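PDB 5GIV: carboxypeptidase 1 from Deinococcus radiodurans str. R1, which is a metallocarboxypeptidase of the M32 family, probably releasing amino acids one by one from peptide C-termini with broad specificity except for proline. Local coordinates for residues Arg203-Arg209 / Thr323-Ala329; Pro196-Leu201 / Glu335-Ala339; Phe213-Val217 / Tyr316-Trp320. All blocks are in the same frame, centred on the assembly; numbering follows the deposited sequence.

In the fold
After helix 169-193 the chain runs through 196-201, which meets helix 333-339 in contact 2 and so closes the widest of three loops. A few residues on, 203-209 leads into helix 207-221 and packs against 323-329, the connection between helices 310-323 and 333-339; this is contact 1, nested inside contact 2. Contact 3 is innermost, where helix 207-221 lies against helix 310-323. The second segments follow in reverse order, 316-320, 323-329, 335-339, so nothing crosses. Between the halves come the three short strands and the zinc-binding helix 257-275. Trp320, Leu328 and Met336 pack together and join the three contacts into one patch.

Contact 1 (Arg203-Arg209 / Thr323-Ala329); sequences RGFAQER and TFPEQLA
Gln327 lies along Phe205 and reaches past it to the backbone of Gly204. Gln327 CB sits 3.5 Å from Phe205 CZ, and CG lies over the face of that ring in a CH-pi contact, 4.0 Å from the centroid. The chain then bends at chi2 (92°), which turns the amide toward the Gly204 carbonyl; CD, like CG, lies close to Gly204 O. Gln327 NE2 donates to Gly204 O at 2.6 Å, a nearly straight bond (170°) that lies in the planes of both groups, and it also has a weak bond to a water held by Ala206 N.

Phe205 is itself inclined to Phe324, with the ring planes 49° apart. Its CD2 stands over the centre of the Phe324 face, 3.4 Å from Phe324 CG, while Thr323 CG2 lies over the opposite face. At the outer end, Arg203 stretches out so that NH1 serves two carbonyls, Gln327 O at 2.9 Å and Ala329 O at 3.0 Å. The second is met in the carbonyl plane on a lone pair; for the first the donor stands above the plane. A water joins Arg203 NH2 to Ala329 O.

Arg209 lays its CB against CZ of Phe324, 3.6 Å away. Away from the zinc site, this is loop-to-loop packing that reaches into the first turn of helix 207-221, N-capped by Ala206, and the last residue of helix 310-323, which a type I beta turn (Glu326 to Ala329) follows.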
ATOM      1  N   ARG A 203      -1.784  32.354 -11.147  1.00 20.74           N
ATOM      2  CA  ARG A 203      -0.910  32.449 -12.310  1.00 20.76           C
ATOM      3  C   ARG A 203      -0.391  31.097 -12.783  1.00 20.80           C
ATOM      4  O   ARG A 203       0.290  31.046 -13.815  1.00 20.84           O
ATOM      5  CB  ARG A 203       0.268  33.384 -12.005  1.00 20.79           C
ATOM      6  CG  ARG A 203      -0.133  34.828 -11.842  1.00 20.73           C
ATOM      7  CD  ARG A 203       1.001  35.736 -11.371  1.00 20.75           C
ATOM      8  NE  ARG A 203       0.677  37.131 -11.659  1.00 20.68           N
ATOM      9  CZ  ARG A 203       1.435  38.176 -11.325  1.00 20.67           C
ATOM     10  NH1 ARG A 203       2.573  38.001 -10.667  1.00 20.72           N
ATOM     11  NH2 ARG A 203       1.054  39.409 -11.654  1.00 20.59           N
ATOM     12  N   GLY A 204      -0.702  30.014 -12.072  1.00 18.92           N
ATOM     13  CA  GLY A 204      -0.251  28.693 -12.469  1.00 18.96           C
ATOM     14  C   GLY A 204       0.969  28.225 -11.704  1.00 19.03           C
ATOM     15  O   GLY A 204       2.066  28.745 -11.914  1.00 19.09           O
ATOM     16  N   PHE A 205       0.789  27.250 -10.812  1.00 19.34           N
ATOM     17  CA  PHE A 205       1.857  26.725  -9.970  1.00 19.40           C
ATOM     18  C   PHE A 205       1.990  25.229 -10.230  1.00 19.42           C
ATOM     19  O   PHE A 205       1.082  24.456  -9.897  1.00 19.38           O
ATOM     20  CB  PHE A 205       1.560  27.011  -8.498  1.00 19.40           C
ATOM     21  CG  PHE A 205       1.646  28.476  -8.130  1.00 19.40           C
ATOM     22  CD1 PHE A 205       0.780  29.405  -8.698  1.00 19.34           C
ATOM     23  CD2 PHE A 205       2.561  28.916  -7.189  1.00 19.46           C
ATOM     24  CE1 PHE A 205       0.852  30.748  -8.358  1.00 19.35           C
ATOM     25  CE2 PHE A 205       2.634  30.263  -6.840  1.00 19.48           C
ATOM     26  CZ  PHE A 205       1.776  31.175  -7.424  1.00 19.41           C
ATOM     27  N   ALA A 206       3.114  24.818 -10.818  1.00 22.15           N
ATOM     28  CA  ALA A 206       3.283  23.426 -11.218  1.00 22.18           C
ATOM     29  C   ALA A 206       3.127  22.488 -10.024  1.00 22.18           C
ATOM     30  O   ALA A 206       3.707  22.708  -8.955  1.00 22.21           O
ATOM     31  CB  ALA A 206       4.648  23.230 -11.866  1.00 22.28           C
ATOM     32  N   GLN A 207       2.380  21.400 -10.240  1.00 25.30           N
ATOM     33  CA  GLN A 207       2.045  20.478  -9.159  1.00 25.28           C
ATOM     34  C   GLN A 207       3.292  19.926  -8.474  1.00 25.37           C
ATOM     35  O   GLN A 207       3.339  19.827  -7.242  1.00 25.35           O
ATOM     36  CB  GLN A 207       1.197  19.332  -9.708  1.00 25.25           C
ATOM     37  CG  GLN A 207       1.251  18.067  -8.870  1.00 25.26           C
ATOM     38  CD  GLN A 207       0.249  17.015  -9.321  1.00 25.23           C
ATOM     39  OE1 GLN A 207      -0.929  17.305  -9.546  1.00 25.16           O
ATOM     40  NE2 GLN A 207       0.724  15.777  -9.470  1.00 25.28           N
ATOM     41  N   GLU A 208       4.313  19.558  -9.251  1.00 44.33           N
ATOM     42  CA  GLU A 208       5.502  18.942  -8.667  1.00 44.41           C
ATOM     43  C   GLU A 208       6.235  19.905  -7.734  1.00 44.40           C
ATOM     44  O   GLU A 208       6.723  19.504  -6.671  1.00 44.41           O
ATOM     45  CB  GLU A 208       6.433  18.446  -9.776  1.00 44.52           C
ATOM     46  CG  GLU A 208       7.601  17.629  -9.265  1.00 44.63           C
ATOM     47  CD  GLU A 208       8.506  17.109 -10.374  1.00 44.77           C
ATOM     48  OE1 GLU A 208       8.240  17.410 -11.563  1.00 44.84           O
ATOM     49  OE2 GLU A 208       9.489  16.397 -10.051  1.00 44.82           O
ATOM     50  N   ARG A 209       6.323  21.181  -8.106  1.00 32.32           N
ATOM     51  CA  ARG A 209       6.968  22.142  -7.222  1.00 32.35           C
ATOM     52  C   ARG A 209       6.180  22.358  -5.936  1.00 32.29           C
ATOM     53  O   ARG A 209       6.773  22.490  -4.859  1.00 32.31           O
ATOM     54  CB  ARG A 209       7.169  23.472  -7.930  1.00 32.37           C
ATOM     55  CG  ARG A 209       8.337  23.480  -8.858  1.00 32.46           C
ATOM     56  CD  ARG A 209       8.386  24.747  -9.661  1.00 32.48           C
ATOM     57  NE  ARG A 209       9.652  24.793 -10.368  1.00 32.57           N
ATOM     58  CZ  ARG A 209       9.829  24.386 -11.615  1.00 32.63           C
ATOM     59  NH1 ARG A 209       8.800  23.899 -12.310  1.00 32.59           N
ATOM     60  NH2 ARG A 209      11.045  24.455 -12.155  1.00 32.71           N
ATOM     61  N   THR A 323      11.033  29.265  -6.035  1.00 18.22           N
ATOM     62  CA  THR A 323      10.387  28.130  -6.677  1.00 18.20           C
ATOM     63  C   THR A 323       9.388  28.590  -7.733  1.00 18.13           C
ATOM     64  O   THR A 323       9.200  27.909  -8.753  1.00 18.13           O
ATOM     65  CB  THR A 323       9.709  27.263  -5.614  1.00 18.19           C
ATOM     66  OG1 THR A 323      10.642  26.985  -4.554  1.00 18.24           O
ATOM     67  CG2 THR A 323       9.233  25.932  -6.212  1.00 18.17           C
ATOM     68  N   PHE A 324       8.735  29.728  -7.508  1.00 18.40           N
ATOM     69  CA  PHE A 324       7.735  30.268  -8.428  1.00 18.32           C
ATOM     70  C   PHE A 324       8.064  31.727  -8.729  1.00 18.30           C
ATOM     71  O   PHE A 324       7.310  32.633  -8.356  1.00 18.26           O
ATOM     72  CB  PHE A 324       6.333  30.138  -7.833  1.00 18.26           C
ATOM     73  CG  PHE A 324       5.977  28.742  -7.389  1.00 18.27           C
ATOM     74  CD1 PHE A 324       5.620  27.774  -8.310  1.00 18.25           C
ATOM     75  CD2 PHE A 324       6.003  28.403  -6.042  1.00 18.30           C
ATOM     76  CE1 PHE A 324       5.285  26.492  -7.893  1.00 18.25           C
ATOM     77  CE2 PHE A 324       5.673  27.130  -5.619  1.00 18.29           C
ATOM     78  CZ  PHE A 324       5.309  26.170  -6.545  1.00 18.27           C
ATOM     79  N   PRO A 325       9.182  31.989  -9.434  1.00 22.72           N
ATOM     80  CA  PRO A 325       9.644  33.377  -9.614  1.00 22.67           C
ATOM     81  C   PRO A 325       8.729  34.250 -10.454  1.00 22.58           C
ATOM     82  O   PRO A 325       8.423  35.383 -10.060  1.00 22.52           O
ATOM     83  CB  PRO A 325      11.016  33.207 -10.278  1.00 22.69           C
ATOM     84  CG  PRO A 325      10.953  31.878 -10.951  1.00 22.77           C
ATOM     85  CD  PRO A 325      10.096  31.011 -10.049  1.00 22.79           C
ATOM     86  N   GLU A 326       8.317  33.779 -11.630  1.00 44.60           N
ATOM     87  CA  GLU A 326       7.435  34.610 -12.437  1.00 44.54           C
ATOM     88  C   GLU A 326       6.091  34.810 -11.745  1.00 44.50           C
ATOM     89  O   GLU A 326       5.499  35.893 -11.833  1.00 44.43           O
ATOM     90  CB  GLU A 326       7.255  34.018 -13.836  1.00 44.58           C
ATOM     91  CG  GLU A 326       6.349  34.865 -14.724  1.00 44.51           C
ATOM     92  CD  GLU A 326       6.182  34.300 -16.126  1.00 44.56           C
ATOM     93  OE1 GLU A 326       5.025  34.108 -16.560  1.00 44.55           O
ATOM     94  OE2 GLU A 326       7.205  34.042 -16.801  1.00 44.63           O
ATOM     95  N   GLN A 327       5.593  33.781 -11.045  1.00 24.75           N
ATOM     96  CA  GLN A 327       4.291  33.902 -10.397  1.00 24.71           C
ATOM     97  C   GLN A 327       4.317  34.948  -9.289  1.00 24.70           C
ATOM     98  O   GLN A 327       3.329  35.662  -9.081  1.00 24.65           O
ATOM     99  CB  GLN A 327       3.824  32.550  -9.845  1.00 24.74           C
ATOM    100  CG  GLN A 327       3.594  31.455 -10.904  1.00 24.73           C
ATOM    101  CD  GLN A 327       4.813  30.576 -11.171  1.00 24.79           C
ATOM    102  OE1 GLN A 327       5.956  31.009 -11.048  1.00 24.84           O
ATOM    103  NE2 GLN A 327       4.564  29.333 -11.540  1.00 24.80           N
ATOM    104  N   LEU A 328       5.434  35.075  -8.578  1.00 24.94           N
ATOM    105  CA  LEU A 328       5.516  36.046  -7.494  1.00 24.94           C
ATOM    106  C   LEU A 328       6.144  37.365  -7.921  1.00 24.88           C
ATOM    107  O   LEU A 328       6.376  38.226  -7.069  1.00 24.90           O
ATOM    108  CB  LEU A 328       6.291  35.467  -6.311  1.00 25.05           C
ATOM    109  CG  LEU A 328       5.475  34.567  -5.390  1.00 25.09           C
ATOM    110  CD1 LEU A 328       4.308  35.355  -4.824  1.00 25.07           C
ATOM    111  CD2 LEU A 328       4.979  33.343  -6.139  1.00 25.06           C
ATOM    112  N   ALA A 329       6.397  37.555  -9.215  1.00 26.91           N
ATOM    113  CA  ALA A 329       6.925  38.828  -9.691  1.00 26.81           C
ATOM    114  C   ALA A 329       5.955  39.957  -9.378  1.00 26.74           C
ATOM    115  O   ALA A 329       4.762  39.871  -9.679  1.00 26.73           O
ATOM    116  CB  ALA A 329       7.189  38.761 -11.196  1.00 26.74           C
TER
HETATM  117  O   HOH W   1       2.365  41.440  -9.654  1.00 23.38           O
HETATM  118  O   HOH W   2       5.460  26.446 -11.677  1.00 18.12           O

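Contact 2 (Pro196-Leu201 / Glu335-Ala339); sequences PRTDFL and EMYRA
Ala339 CB and the Met336 thioether meet Phe200 and Leu201 in the apolar centre. Phe200 CZ is 3.7 Å from Ala339 CB, while Met336 CE lies at the ring edge, near the plane, beside CE1. Met336 SD sits at the same edge, 5.4 Å from the centroid of the Phe200 ring, in a Met-aromatic contact. Bends at chi2 (63°) and chi3 (61°) fold the methionine back and bring its sulfur and methyl group to the ring edge. Leu201 divides its branches between the two partners, CD1 lying 3.9 Å from Ala339 CB and CD2 4.0 Å from Met336 SD. Trp313, Phe317 and Trp320 of helix 310-323 also pack on Met336.

Farther out, Pro196 rests on the helix backbone, its CG 3.4 Å from Arg338 O and its CB against Arg338 CB.

No direct hydrogen bond joins the segments. Instead a single water donates to Arg197 O at 2.7 Å and to Glu335 O at 2.8 Å, bridging the loop and the helix. At the polar edge the Arg197 guanidinium grips Asp199 side-on: NE bonds to OD2 of Asp199, and NH2 to its OD1, one nitrogen to each oxygen. Phe200 CD2 lies over one face of the guanidinium. The Glu335 carboxylate is near Arg197 but beyond salt-bridge range, and its OE1 bonds to Thr332 N.

Here the loop after helix 169-193, with a 3-10 segment starting at Asp199, packs its apolar residues on one side of helix 333-339, a plain loop-on-helix contact away from the zinc site.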
ATOM      1  N   PRO A 196      -7.329  41.546   0.533  1.00 17.19           N
ATOM      2  CA  PRO A 196      -6.008  41.837  -0.025  1.00 17.20           C
ATOM      3  C   PRO A 196      -5.917  41.308  -1.447  1.00 17.23           C
ATOM      4  O   PRO A 196      -6.760  40.541  -1.910  1.00 17.23           O
ATOM      5  CB  PRO A 196      -5.059  41.092   0.909  1.00 17.19           C
ATOM      6  CG  PRO A 196      -5.891  39.919   1.398  1.00 17.17           C
ATOM      7  CD  PRO A 196      -7.296  40.452   1.517  1.00 17.17           C
ATOM      8  N   ARG A 197      -4.849  41.698  -2.136  1.00 18.97           N
ATOM      9  CA  ARG A 197      -4.648  41.202  -3.488  1.00 18.86           C
ATOM     10  C   ARG A 197      -4.433  39.695  -3.455  1.00 18.88           C
ATOM     11  O   ARG A 197      -3.729  39.176  -2.589  1.00 18.97           O
ATOM     12  CB  ARG A 197      -3.455  41.903  -4.140  1.00 18.79           C
ATOM     13  CG  ARG A 197      -3.188  41.429  -5.561  1.00 18.69           C
ATOM     14  CD  ARG A 197      -1.908  41.991  -6.158  1.00 18.63           C
ATOM     15  NE  ARG A 197      -1.656  41.397  -7.463  1.00 18.56           N
ATOM     16  CZ  ARG A 197      -0.468  41.341  -8.052  1.00 18.54           C
ATOM     17  NH1 ARG A 197       0.606  41.862  -7.456  1.00 18.56           N
ATOM     18  NH2 ARG A 197      -0.350  40.752  -9.236  1.00 18.50           N
ATOM     19  N   THR A 198      -5.061  38.984  -4.390  1.00 22.00           N
ATOM     20  CA  THR A 198      -4.922  37.533  -4.466  1.00 22.02           C
ATOM     21  C   THR A 198      -4.664  37.002  -5.871  1.00 21.94           C
ATOM     22  O   THR A 198      -4.350  35.813  -6.004  1.00 21.94           O
ATOM     23  CB  THR A 198      -6.176  36.824  -3.908  1.00 22.02           C
ATOM     24  OG1 THR A 198      -7.324  37.227  -4.660  1.00 21.93           O
ATOM     25  CG2 THR A 198      -6.403  37.140  -2.429  1.00 22.11           C
ATOM     26  N   ASP A 199      -4.756  37.834  -6.912  1.00 21.55           N
ATOM     27  CA  ASP A 199      -4.739  37.318  -8.281  1.00 21.49           C
ATOM     28  C   ASP A 199      -3.449  36.577  -8.617  1.00 21.51           C
ATOM     29  O   ASP A 199      -3.457  35.695  -9.479  1.00 21.47           O
ATOM     30  CB  ASP A 199      -4.938  38.462  -9.276  1.00 21.42           C
ATOM     31  CG  ASP A 199      -3.793  39.471  -9.232  1.00 21.41           C
ATOM     32  OD1 ASP A 199      -2.733  39.197  -9.831  1.00 21.41           O
ATOM     33  OD2 ASP A 199      -3.953  40.533  -8.592  1.00 21.41           O
ATOM     34  N   PHE A 200      -2.331  36.915  -7.969  1.00 18.98           N
ATOM     35  CA  PHE A 200      -1.082  36.237  -8.301  1.00 19.01           C
ATOM     36  C   PHE A 200      -1.126  34.761  -7.941  1.00 19.06           C
ATOM     37  O   PHE A 200      -0.320  33.983  -8.463  1.00 19.08           O
ATOM     38  CB  PHE A 200       0.113  36.914  -7.614  1.00 19.05           C
ATOM     39  CG  PHE A 200      -0.040  37.046  -6.136  1.00 19.13           C
ATOM     40  CD1 PHE A 200       0.355  36.022  -5.293  1.00 19.20           C
ATOM     41  CD2 PHE A 200      -0.578  38.193  -5.589  1.00 19.12           C
ATOM     42  CE1 PHE A 200       0.199  36.134  -3.937  1.00 19.27           C
ATOM     43  CE2 PHE A 200      -0.729  38.318  -4.240  1.00 19.21           C
ATOM     44  CZ  PHE A 200      -0.342  37.288  -3.405  1.00 19.30           C
ATOM     45  N   LEU A 201      -2.037  34.359  -7.050  1.00 17.38           N
ATOM     46  CA  LEU A 201      -2.210  32.942  -6.739  1.00 17.38           C
ATOM     47  C   LEU A 201      -2.815  32.155  -7.894  1.00 17.41           C
ATOM     48  O   LEU A 201      -2.769  30.921  -7.870  1.00 17.42           O
ATOM     49  CB  LEU A 201      -3.080  32.783  -5.491  1.00 17.34           C
ATOM     50  CG  LEU A 201      -2.481  33.410  -4.222  1.00 17.30           C
ATOM     51  CD1 LEU A 201      -3.476  33.367  -3.058  1.00 17.27           C
ATOM     52  CD2 LEU A 201      -1.163  32.744  -3.857  1.00 17.30           C
ATOM     53  N   GLU A 335       2.457  40.690   0.924  1.00 20.35           N
ATOM     54  CA  GLU A 335       1.246  40.397   0.172  1.00 20.26           C
ATOM     55  C   GLU A 335       0.922  38.905   0.200  1.00 20.27           C
ATOM     56  O   GLU A 335      -0.247  38.520   0.296  1.00 20.26           O
ATOM     57  CB  GLU A 335       1.384  40.912  -1.257  1.00 20.10           C
ATOM     58  CG  GLU A 335       1.285  42.422  -1.333  1.00 20.05           C
ATOM     59  CD  GLU A 335       1.489  42.959  -2.725  1.00 19.88           C
ATOM     60  OE1 GLU A 335       2.479  42.576  -3.376  1.00 19.84           O
ATOM     61  OE2 GLU A 335       0.671  43.792  -3.150  1.00 19.80           O
ATOM     62  N   MET A 336       1.943  38.053   0.155  1.00 22.54           N
ATOM     63  CA  MET A 336       1.703  36.624   0.261  1.00 22.56           C
ATOM     64  C   MET A 336       1.143  36.268   1.633  1.00 22.67           C
ATOM     65  O   MET A 336       0.255  35.412   1.742  1.00 22.64           O
ATOM     66  CB  MET A 336       2.987  35.851  -0.026  1.00 22.58           C
ATOM     67  CG  MET A 336       2.832  34.347   0.087  1.00 22.56           C
ATOM     68  SD  MET A 336       1.677  33.693  -1.132  1.00 22.45           S
ATOM     69  CE  MET A 336       2.490  34.170  -2.634  1.00 22.38           C
ATOM     70  N   TYR A 337       1.634  36.927   2.692  1.00 21.23           N
ATOM     71  CA  TYR A 337       1.072  36.695   4.020  1.00 21.32           C
ATOM     72  C   TYR A 337      -0.391  37.114   4.089  1.00 21.32           C
ATOM     73  O   TYR A 337      -1.212  36.424   4.706  1.00 21.34           O
ATOM     74  CB  TYR A 337       1.884  37.429   5.087  1.00 21.45           C
ATOM     75  CG  TYR A 337       1.118  37.639   6.375  1.00 21.58           C
ATOM     76  CD1 TYR A 337       0.890  36.596   7.253  1.00 21.63           C
ATOM     77  CD2 TYR A 337       0.610  38.893   6.702  1.00 21.65           C
ATOM     78  CE1 TYR A 337       0.179  36.788   8.425  1.00 21.75           C
ATOM     79  CE2 TYR A 337      -0.096  39.100   7.872  1.00 21.77           C
ATOM     80  CZ  TYR A 337      -0.309  38.050   8.729  1.00 21.83           C
ATOM     81  OH  TYR A 337      -1.015  38.263   9.891  1.00 21.98           O
ATOM     82  N   ARG A 338      -0.743  38.244   3.482  1.00 27.23           N
ATOM     83  CA  ARG A 338      -2.138  38.663   3.546  1.00 27.24           C
ATOM     84  C   ARG A 338      -3.027  37.769   2.692  1.00 27.10           C
ATOM     85  O   ARG A 338      -4.183  37.523   3.053  1.00 27.09           O
ATOM     86  CB  ARG A 338      -2.280  40.120   3.116  1.00 27.23           C
ATOM     87  CG  ARG A 338      -1.428  41.078   3.920  1.00 27.36           C
ATOM     88  CD  ARG A 338      -1.434  42.466   3.292  1.00 27.30           C
ATOM     89  NE  ARG A 338      -2.352  43.363   3.982  1.00 27.38           N
ATOM     90  CZ  ARG A 338      -1.987  44.156   4.983  1.00 27.53           C
ATOM     91  NH1 ARG A 338      -0.720  44.164   5.392  1.00 27.60           N
ATOM     92  NH2 ARG A 338      -2.881  44.946   5.572  1.00 27.61           N
ATOM     93  N   ALA A 339      -2.504  37.261   1.576  1.00 21.16           N
ATOM     94  CA  ALA A 339      -3.331  36.503   0.651  1.00 21.05           C
ATOM     95  C   ALA A 339      -3.762  35.156   1.215  1.00 21.05           C
ATOM     96  O   ALA A 339      -4.794  34.623   0.791  1.00 20.99           O
ATOM     97  CB  ALA A 339      -2.584  36.300  -0.662  1.00 20.96           C
TER
HETATM   98  O   HOH W   3      -2.148  40.280  -0.659  1.00 27.67           O

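Contact 3 (Phe213-Val217 / Tyr316-Trp320); sequences FGERV and YFGDW
Phe213 lies with one ring face against the edge of Trp320. Trp320 CE3 stands over the centre of the phenyl ring, 3.4 Å from Phe213 CE2, in an edge-to-face pair with planes at 65° and the centroids of the phenyl ring and the six-membered indole ring 4.7 Å apart. Val217 CG2, one helical turn along, lies over the opposite face of the phenyl group. With CG anti to the backbone N (chi1 174°), Phe213 points its ring between the helices, where CZ reaches Tyr316 CB at 4.0 Å. With an alanine here in place of the phenylalanine, a gap is likely to open between the helices, leaving the Trp320 edge and Val217 CG2 without the ring that separates them.

That same Val217 methyl makes a CH-pi contact over the face of Tyr316, 4.0 Å from its centroid; the Tyr316 hydroxyl bonds to Asp220.

Beside the aromatic cluster, at the less buried edge of the contact, Arg216 bends at chi3 to meet Asp319 in a salt bridge. Arg216 NE bonds to Asp319 OD2 at 2.7 Å on the syn side, and the NH2 bond to OD1 of Asp319 is bent and weak.

The two segments run nearly antiparallel (156°) with axes 11.3 Å apart, a spacing filled by these large side chains. Helix 257-275, which carries the zinc ligands His266 and His270, packs alongside through Leu261 on Phe213 and Leu265 on Val217, while helix 333-339 touches Phe317 through Glu333.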
ATOM      1  N   PHE A 213       7.844  21.904  -2.268  1.00 22.70           N
ATOM      2  CA  PHE A 213       7.860  22.959  -1.269  1.00 22.72           C
ATOM      3  C   PHE A 213       7.164  22.512   0.014  1.00 22.66           C
ATOM      4  O   PHE A 213       7.677  22.725   1.121  1.00 22.66           O
ATOM      5  CB  PHE A 213       7.215  24.224  -1.835  1.00 22.74           C
ATOM      6  CG  PHE A 213       7.060  25.316  -0.818  1.00 22.78           C
ATOM      7  CD1 PHE A 213       8.095  26.207  -0.581  1.00 22.84           C
ATOM      8  CD2 PHE A 213       5.887  25.452  -0.099  1.00 22.74           C
ATOM      9  CE1 PHE A 213       7.961  27.211   0.360  1.00 22.88           C
ATOM     10  CE2 PHE A 213       5.749  26.459   0.833  1.00 22.79           C
ATOM     11  CZ  PHE A 213       6.790  27.343   1.061  1.00 22.86           C
ATOM     12  N   GLY A 214       5.995  21.885  -0.114  1.00 21.16           N
ATOM     13  CA  GLY A 214       5.262  21.462   1.071  1.00 21.12           C
ATOM     14  C   GLY A 214       6.035  20.474   1.926  1.00 21.05           C
ATOM     15  O   GLY A 214       5.951  20.504   3.158  1.00 21.02           O
ATOM     16  N   GLU A 215       6.786  19.573   1.287  1.00 27.46           N
ATOM     17  CA  GLU A 215       7.547  18.588   2.046  1.00 27.39           C
ATOM     18  C   GLU A 215       8.762  19.206   2.730  1.00 27.39           C
ATOM     19  O   GLU A 215       9.203  18.711   3.773  1.00 27.33           O
ATOM     20  CB  GLU A 215       7.966  17.438   1.139  1.00 27.38           C
ATOM     21  CG  GLU A 215       6.812  16.553   0.747  1.00 27.37           C
ATOM     22  CD  GLU A 215       7.267  15.278   0.104  1.00 27.37           C
ATOM     23  OE1 GLU A 215       6.431  14.356  -0.021  1.00 27.33           O
ATOM     24  OE2 GLU A 215       8.470  15.180  -0.230  1.00 27.40           O
ATOM     25  N   ARG A 216       9.315  20.277   2.169  1.00 21.81           N
ATOM     26  CA  ARG A 216      10.390  20.973   2.865  1.00 21.83           C
ATOM     27  C   ARG A 216       9.874  21.666   4.123  1.00 21.84           C
ATOM     28  O   ARG A 216      10.550  21.673   5.157  1.00 21.81           O
ATOM     29  CB  ARG A 216      11.057  21.975   1.925  1.00 21.93           C
ATOM     30  CG  ARG A 216      11.763  21.328   0.732  1.00 21.93           C
ATOM     31  CD  ARG A 216      12.696  22.311   0.040  1.00 22.01           C
ATOM     32  NE  ARG A 216      11.990  23.427  -0.583  1.00 22.08           N
ATOM     33  CZ  ARG A 216      11.579  23.432  -1.849  1.00 22.12           C
ATOM     34  NH1 ARG A 216      11.789  22.375  -2.621  1.00 22.12           N
ATOM     35  NH2 ARG A 216      10.954  24.489  -2.345  1.00 22.17           N
ATOM     36  N   VAL A 217       8.670  22.236   4.063  1.00 19.47           N
ATOM     37  CA  VAL A 217       8.117  22.929   5.222  1.00 19.50           C
ATOM     38  C   VAL A 217       7.817  21.944   6.348  1.00 19.40           C
ATOM     39  O   VAL A 217       8.247  22.138   7.488  1.00 19.38           O
ATOM     40  CB  VAL A 217       6.867  23.733   4.823  1.00 19.59           C
ATOM     41  CG1 VAL A 217       6.184  24.295   6.069  1.00 19.62           C
ATOM     42  CG2 VAL A 217       7.243  24.851   3.842  1.00 19.68           C
ATOM     43  N   TYR A 316       9.838  31.610   4.666  1.00 20.67           N
ATOM     44  CA  TYR A 316       9.696  30.762   3.493  1.00 20.57           C
ATOM     45  C   TYR A 316       9.391  31.511   2.204  1.00 20.53           C
ATOM     46  O   TYR A 316       9.442  30.897   1.137  1.00 20.47           O
ATOM     47  CB  TYR A 316       8.613  29.694   3.721  1.00 20.51           C
ATOM     48  CG  TYR A 316       9.067  28.620   4.663  1.00 20.45           C
ATOM     49  CD1 TYR A 316       9.979  27.663   4.244  1.00 20.37           C
ATOM     50  CD2 TYR A 316       8.596  28.555   5.966  1.00 20.45           C
ATOM     51  CE1 TYR A 316      10.416  26.678   5.096  1.00 20.29           C
ATOM     52  CE2 TYR A 316       9.027  27.566   6.830  1.00 20.37           C
ATOM     53  CZ  TYR A 316       9.939  26.634   6.389  1.00 20.28           C
ATOM     54  OH  TYR A 316      10.394  25.642   7.225  1.00 20.21           O
ATOM     55  N   PHE A 317       9.110  32.809   2.250  1.00 21.19           N
ATOM     56  CA  PHE A 317       8.817  33.490   0.997  1.00 21.12           C
ATOM     57  C   PHE A 317       9.984  33.371   0.027  1.00 21.09           C
ATOM     58  O   PHE A 317       9.772  33.247  -1.187  1.00 21.00           O
ATOM     59  CB  PHE A 317       8.477  34.957   1.236  1.00 21.13           C
ATOM     60  CG  PHE A 317       8.025  35.668   0.001  1.00 21.03           C
ATOM     61  CD1 PHE A 317       6.768  35.431  -0.518  1.00 20.97           C
ATOM     62  CD2 PHE A 317       8.856  36.564  -0.648  1.00 21.00           C
ATOM     63  CE1 PHE A 317       6.333  36.078  -1.653  1.00 20.88           C
ATOM     64  CE2 PHE A 317       8.430  37.221  -1.797  1.00 20.89           C
ATOM     65  CZ  PHE A 317       7.163  36.972  -2.300  1.00 20.84           C
ATOM     66  N   GLY A 318      11.217  33.381   0.544  1.00 19.84           N
ATOM     67  CA  GLY A 318      12.373  33.233  -0.322  1.00 19.81           C
ATOM     68  C   GLY A 318      12.344  31.934  -1.105  1.00 19.79           C
ATOM     69  O   GLY A 318      12.460  31.935  -2.333  1.00 19.74           O
ATOM     70  N   ASP A 319      12.195  30.806  -0.404  1.00 23.13           N
ATOM     71  CA  ASP A 319      12.061  29.528  -1.098  1.00 23.10           C
ATOM     72  C   ASP A 319      10.837  29.534  -2.007  1.00 23.06           C
ATOM     73  O   ASP A 319      10.889  29.062  -3.149  1.00 23.02           O
ATOM     74  CB  ASP A 319      11.984  28.383  -0.080  1.00 23.07           C
ATOM     75  CG  ASP A 319      11.740  27.028  -0.729  1.00 23.03           C
ATOM     76  OD1 ASP A 319      11.779  26.936  -1.964  1.00 23.04           O
ATOM     77  OD2 ASP A 319      11.545  26.029  -0.013  1.00 22.99           O
ATOM     78  N   TRP A 320       9.740  30.108  -1.522  1.00 22.04           N
ATOM     79  CA  TRP A 320       8.519  30.217  -2.310  1.00 21.96           C
ATOM     80  C   TRP A 320       8.759  31.011  -3.589  1.00 21.91           C
ATOM     81  O   TRP A 320       8.436  30.549  -4.691  1.00 21.86           O
ATOM     82  CB  TRP A 320       7.444  30.872  -1.444  1.00 21.94           C
ATOM     83  CG  TRP A 320       6.064  30.945  -2.011  1.00 21.84           C
ATOM     84  CD1 TRP A 320       5.417  32.064  -2.446  1.00 21.79           C
ATOM     85  CD2 TRP A 320       5.139  29.864  -2.157  1.00 21.78           C
ATOM     86  NE1 TRP A 320       4.153  31.747  -2.861  1.00 21.72           N
ATOM     87  CE2 TRP A 320       3.954  30.401  -2.694  1.00 21.71           C
ATOM     88  CE3 TRP A 320       5.198  28.493  -1.891  1.00 21.78           C
ATOM     89  CZ2 TRP A 320       2.839  29.615  -2.973  1.00 21.64           C
ATOM     90  CZ3 TRP A 320       4.093  27.716  -2.162  1.00 21.70           C
ATOM     91  CH2 TRP A 320       2.930  28.277  -2.697  1.00 21.63           C
TER